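Local coordinates for protein purine nucleoside phosphorylase (Bacillus licheniformis, PDB 6DZD) that probably catalyses phosphorolysis of adenosine, inosine and S-methyl-5'-thioadenosine, releasing the free base, and probably also deaminates adenosine, at residues D84-D89 / A112-Y117; R142-I147 / R169-N174. All blocks are in the same frame, centred on the assembly; numbering follows the deposited sequence.

Contact 1: D84-D89 / A112-Y117; sequences DQTHED and ATDGLY
Asp114 reaches from just before strand 115-118 into the bend of the 84-89 loop, where its carboxylate meets three successive backbone N-H groups. Its CG lies anti to the carbonyl carbon and beside the backbone N (chi1 -57°). The firmest of the three bonds is His87 N to Asp114 OD2 at 3.0 Å, with the donor 36° out of the carboxylate plane. Thr86 N at 3.4 Å and Glu88 N at 3.3 Å add weak bonds to Asp114 OD1, so the carboxylate is gripped on both oxygens and the loop is bent around it. Asp84 works in the reverse sense: with CG anti to the backbone N (chi1 159°), its OD2 offers the anti lone pair to Ala112 N at 2.7 Å, while Asp84 O accepts Thr113 N at 2.9 Å. Thr86 sits over Ala112, its CG2 3.5 Å and its OG1 3.4 Å from Ala112 CA; the hydroxyl also donates to Glu88 OE2, tying the loop across its own turn. Gln85 lays CB and CG along Asp114 OD2 and Thr113 O, its extended chain carrying an amide turned nearly perpendicular to the Asp114 carboxylate, with OE1 accepting a hydrogen bond from Cys128 N. An alanine in place of Asp114 would remove the acceptor for all three loop N-H groups and would probably loosen the turn. Asp114 OD2 also bonds His149 ND1, and the rings of His87 and His149 meet edge to face. A negatively charged carboxylate there would probably favour a proton on His149 ND1 and polarise the ring. Together with Cys132, against which His87 also packs, the Asp114-His149 pair is consistent with a Cys-His-Asp charge relay, the arrangement of a catalytic triad, although this role remains unconfirmed.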
# COMPACT_ATOMS: atom_id res chain seq x y z
N ASP A 84 -0.07 0.02 -12.95
CA ASP A 84 -0.17 1.40 -13.40
C ASP A 84 -1.21 2.05 -12.51
O ASP A 84 -2.41 1.95 -12.75
CB ASP A 84 -0.56 1.43 -14.88
CG ASP A 84 -1.18 2.74 -15.29
OD1 ASP A 84 -0.47 3.78 -15.23
OD2 ASP A 84 -2.37 2.73 -15.68
N GLN A 85 -0.76 2.72 -11.45
CA GLN A 85 -1.66 3.14 -10.39
C GLN A 85 -2.29 4.48 -10.74
O GLN A 85 -1.58 5.49 -10.86
CB GLN A 85 -0.93 3.18 -9.06
CG GLN A 85 -0.53 1.80 -8.52
CD GLN A 85 0.54 1.88 -7.45
OE1 GLN A 85 1.56 1.20 -7.51
NE2 GLN A 85 0.31 2.74 -6.47
N THR A 86 -3.62 4.50 -10.89
CA THR A 86 -4.35 5.69 -11.31
C THR A 86 -5.24 6.26 -10.20
O THR A 86 -6.14 7.05 -10.48
CB THR A 86 -5.20 5.40 -12.55
OG1 THR A 86 -6.14 4.36 -12.27
CG2 THR A 86 -4.33 5.01 -13.73
N HIS A 87 -5.02 5.87 -8.94
CA HIS A 87 -5.77 6.44 -7.82
C HIS A 87 -7.28 6.30 -7.99
O HIS A 87 -8.05 7.17 -7.56
CB HIS A 87 -5.38 7.90 -7.60
CG HIS A 87 -4.00 8.06 -7.06
ND1 HIS A 87 -3.75 8.47 -5.76
CD2 HIS A 87 -2.79 7.80 -7.61
CE1 HIS A 87 -2.45 8.49 -5.55
NE2 HIS A 87 -1.84 8.08 -6.66
N GLU A 88 -7.71 5.18 -8.57
CA GLU A 88 -9.08 4.73 -8.62
C GLU A 88 -9.17 3.42 -7.83
O GLU A 88 -8.37 3.19 -6.90
CB GLU A 88 -9.51 4.57 -10.07
CG GLU A 88 -9.08 5.72 -10.96
CD GLU A 88 -9.24 5.43 -12.45
OE1 GLU A 88 -10.34 5.70 -12.98
OE2 GLU A 88 -8.26 4.99 -13.10
N ASP A 89 -10.14 2.57 -8.16
CA ASP A 89 -10.47 1.47 -7.26
C ASP A 89 -10.54 0.14 -7.99
O ASP A 89 -11.33 -0.73 -7.62
CB ASP A 89 -11.76 1.76 -6.51
CG ASP A 89 -12.96 1.84 -7.42
OD1 ASP A 89 -12.79 2.04 -8.65
OD2 ASP A 89 -14.09 1.72 -6.91
N ALA A 112 -4.29 1.01 -15.04
CA ALA A 112 -5.31 1.66 -14.21
C ALA A 112 -5.72 0.79 -13.03
O ALA A 112 -6.90 0.61 -12.74
CB ALA A 112 -6.53 2.02 -15.05
N THR A 113 -4.74 0.23 -12.34
CA THR A 113 -5.01 -0.73 -11.27
C THR A 113 -4.38 -0.27 -9.96
O THR A 113 -3.26 0.25 -9.94
CB THR A 113 -4.52 -2.11 -11.68
OG1 THR A 113 -5.31 -2.57 -12.79
CG2 THR A 113 -4.66 -3.08 -10.55
N ASP A 114 -5.15 -0.39 -8.88
CA ASP A 114 -4.67 -0.00 -7.57
C ASP A 114 -4.93 -1.07 -6.50
O ASP A 114 -4.62 -0.83 -5.33
CB ASP A 114 -5.31 1.33 -7.16
CG ASP A 114 -5.03 2.44 -8.17
OD1 ASP A 114 -5.75 2.55 -9.19
OD2 ASP A 114 -4.07 3.20 -7.95
N GLY A 115 -5.45 -2.23 -6.88
CA GLY A 115 -5.63 -3.32 -5.93
C GLY A 115 -5.21 -4.63 -6.57
O GLY A 115 -5.51 -4.89 -7.74
N LEU A 116 -4.49 -5.46 -5.82
CA LEU A 116 -3.99 -6.72 -6.35
C LEU A 116 -4.20 -7.81 -5.31
O LEU A 116 -4.04 -7.58 -4.11
CB LEU A 116 -2.51 -6.63 -6.71
CG LEU A 116 -2.09 -5.63 -7.78
CD1 LEU A 116 -0.60 -5.37 -7.69
CD2 LEU A 116 -2.49 -6.10 -9.19
N TYR A 117 -4.57 -9.01 -5.78
CA TYR A 117 -4.62 -10.15 -4.89
C TYR A 117 -4.46 -11.42 -5.70
O TYR A 117 -4.73 -11.43 -6.91
CB TYR A 117 -5.91 -10.17 -4.08
CG TYR A 117 -7.12 -10.72 -4.78
CD1 TYR A 117 -7.43 -12.08 -4.71
CD2 TYR A 117 -8.00 -9.89 -5.48
CE1 TYR A 117 -8.56 -12.59 -5.32
CE2 TYR A 117 -9.14 -10.39 -6.09
CZ TYR A 117 -9.41 -11.75 -6.01
OH TYR A 117 -10.52 -12.29 -6.61

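Contact 2: R142-I147 / R169-N174; sequences RSLVGI and RREGSN
No hydrogen bond passes directly between 142-147 and 169-174, yet one carboxylate outside both serves the two: Asp139 OD1 accepts Arg142 N, while Asp139 OD2 bonds Ser173 OG. Direct contact is van der Waals packing, aliphatic carbons of 142-147 against carbons and oxygens of 169-174. Leu144 is the hydrophobic centre. Its CG lies anti to the carbonyl carbon, beside the backbone N, and with chi2 near 180° (168°) CD1 reaches Glu171 CB at 3.7 Å, with Glu171 CG at 3.9 Å from the same methyl. Ser173 OG approaches Leu144 CD1 from another side, also at 3.7 Å. The Leu144 and Glu171 side chains cross obliquely. With its CG anti to the carbonyl carbon, Glu171 lays the CB and CG methylenes against Leu144, and the bend at chi2 (-66°) turns the carboxylate so that OE1 forms a salt bridge with Lys93 and probably bonds Tyr117. Asp139 is also the residue opposite a kink in the 133-139/144-150 hairpin: Ser143 and Leu144 both face it in a G1 beta bulge, from which strand 144-150 sets out. On the other side, Gly172 is the first residue to leave helical geometry after helix 159-169, and its positive phi (73°), a conformation that favours glycine, ends the helical course. Trp167 of that helix packs on both Leu144 and Ser173, so the contact seats the helix end against the start of the strand. Arg142 lies at the exposed side of the contact. The bend at its chi2 brings CD to 3.6 Å from Glu171 O and 3.9 Å from Gly172 O, while its CG rests 3.7 Å from Ser173 OG.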
# COMPACT_ATOMS: atom_id res chain seq x y z
N ARG A 142 -8.50 -19.44 3.15
CA ARG A 142 -8.54 -19.53 1.69
C ARG A 142 -7.17 -19.38 1.05
O ARG A 142 -7.03 -19.65 -0.16
CB ARG A 142 -9.48 -18.45 1.10
CG ARG A 142 -10.96 -18.54 1.50
CD ARG A 142 -11.70 -19.63 0.76
NE ARG A 142 -11.51 -20.93 1.39
CZ ARG A 142 -11.00 -21.99 0.77
NH1 ARG A 142 -10.65 -21.88 -0.50
NH2 ARG A 142 -10.83 -23.15 1.42
N SER A 143 -6.15 -18.98 1.83
CA SER A 143 -4.79 -18.75 1.36
C SER A 143 -4.76 -17.69 0.26
O SER A 143 -4.27 -17.92 -0.86
CB SER A 143 -4.12 -20.04 0.90
OG SER A 143 -3.69 -20.74 2.05
N LEU A 144 -5.29 -16.52 0.61
CA LEU A 144 -5.32 -15.36 -0.25
C LEU A 144 -4.46 -14.27 0.35
O LEU A 144 -4.51 -14.01 1.56
CB LEU A 144 -6.74 -14.83 -0.43
CG LEU A 144 -7.71 -15.65 -1.28
CD1 LEU A 144 -9.14 -15.11 -1.09
CD2 LEU A 144 -7.31 -15.63 -2.75
N VAL A 145 -3.68 -13.62 -0.50
CA VAL A 145 -2.92 -12.45 -0.11
C VAL A 145 -3.32 -11.33 -1.06
O VAL A 145 -3.62 -11.56 -2.24
CB VAL A 145 -1.39 -12.72 -0.15
CG1 VAL A 145 -1.00 -13.72 0.91
CG2 VAL A 145 -0.94 -13.22 -1.52
N GLY A 146 -3.37 -10.11 -0.53
CA GLY A 146 -3.75 -8.97 -1.35
C GLY A 146 -3.12 -7.69 -0.84
O GLY A 146 -2.72 -7.59 0.32
N ILE A 147 -3.04 -6.71 -1.74
CA ILE A 147 -2.59 -5.38 -1.37
C ILE A 147 -3.38 -4.35 -2.17
O ILE A 147 -3.72 -4.57 -3.33
CB ILE A 147 -1.07 -5.15 -1.60
CG1 ILE A 147 -0.66 -5.48 -3.04
CG2 ILE A 147 -0.21 -5.95 -0.56
CD1 ILE A 147 0.79 -5.17 -3.33
N ARG A 169 -17.30 -12.34 -2.08
CA ARG A 169 -18.26 -12.70 -3.12
C ARG A 169 -17.66 -13.56 -4.23
O ARG A 169 -18.35 -14.43 -4.76
CB ARG A 169 -18.89 -11.43 -3.72
CG ARG A 169 -19.75 -10.63 -2.72
CD ARG A 169 -20.36 -9.38 -3.34
NE ARG A 169 -21.81 -9.57 -3.53
CZ ARG A 169 -22.76 -9.17 -2.68
NH1 ARG A 169 -22.44 -8.55 -1.53
NH2 ARG A 169 -24.03 -9.40 -2.96
N ARG A 170 -16.41 -13.33 -4.63
CA ARG A 170 -15.83 -14.16 -5.68
C ARG A 170 -15.05 -15.34 -5.15
O ARG A 170 -14.99 -16.38 -5.82
CB ARG A 170 -14.87 -13.34 -6.56
CG ARG A 170 -15.46 -12.69 -7.78
CD ARG A 170 -15.76 -11.23 -7.50
NE ARG A 170 -15.48 -10.36 -8.64
CZ ARG A 170 -15.99 -9.14 -8.79
NH1 ARG A 170 -15.67 -8.42 -9.87
NH2 ARG A 170 -16.83 -8.64 -7.88
N GLU A 171 -14.48 -15.23 -3.94
CA GLU A 171 -13.55 -16.25 -3.46
C GLU A 171 -14.10 -17.09 -2.31
O GLU A 171 -13.45 -18.06 -1.93
CB GLU A 171 -12.24 -15.60 -2.99
CG GLU A 171 -11.65 -14.63 -4.00
CD GLU A 171 -11.18 -15.31 -5.28
OE1 GLU A 171 -11.35 -14.74 -6.38
OE2 GLU A 171 -10.61 -16.41 -5.18
N GLY A 172 -15.29 -16.77 -1.79
CA GLY A 172 -15.83 -17.55 -0.70
C GLY A 172 -15.16 -17.33 0.63
O GLY A 172 -15.24 -18.21 1.50
N SER A 173 -14.53 -16.18 0.84
CA SER A 173 -13.94 -15.92 2.14
C SER A 173 -15.04 -15.71 3.18
O SER A 173 -16.13 -15.19 2.89
CB SER A 173 -13.03 -14.68 2.12
OG SER A 173 -11.77 -14.92 1.48
N ASN A 174 -14.76 -16.17 4.38
CA ASN A 174 -15.48 -15.70 5.55
C ASN A 174 -14.77 -14.44 6.04
O ASN A 174 -13.55 -14.49 6.28
CB ASN A 174 -15.48 -16.77 6.63
CG ASN A 174 -16.20 -16.34 7.90
OD1 ASN A 174 -16.54 -15.17 8.10
ND2 ASN A 174 -16.40 -17.31 8.79

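Overall arrangement
Neighbouring strands of one mixed sheet join the two contacts, whose centres lie 18 Å apart. Strand 115-118, leaving contact 1, runs antiparallel to strand 144-150 of contact 2, and Leu116 O lies 2.7 Å from Ile147 N in a probable hydrogen bond. A side-chain bridge repeats the connection near the helix end: Tyr117 OH to Glu171 OE1, 2.6 Å, also a probable hydrogen bond. Along the chain the contacts follow in series, contact 1 closing before contact 2 opens. Their settings differ. Contact 1 carries Asp114, partner of His149 in the possible triad, whereas contact 2 is structural packing. Neither includes the zinc cysteines Cys189, Cys190, Cys249 and Cys252.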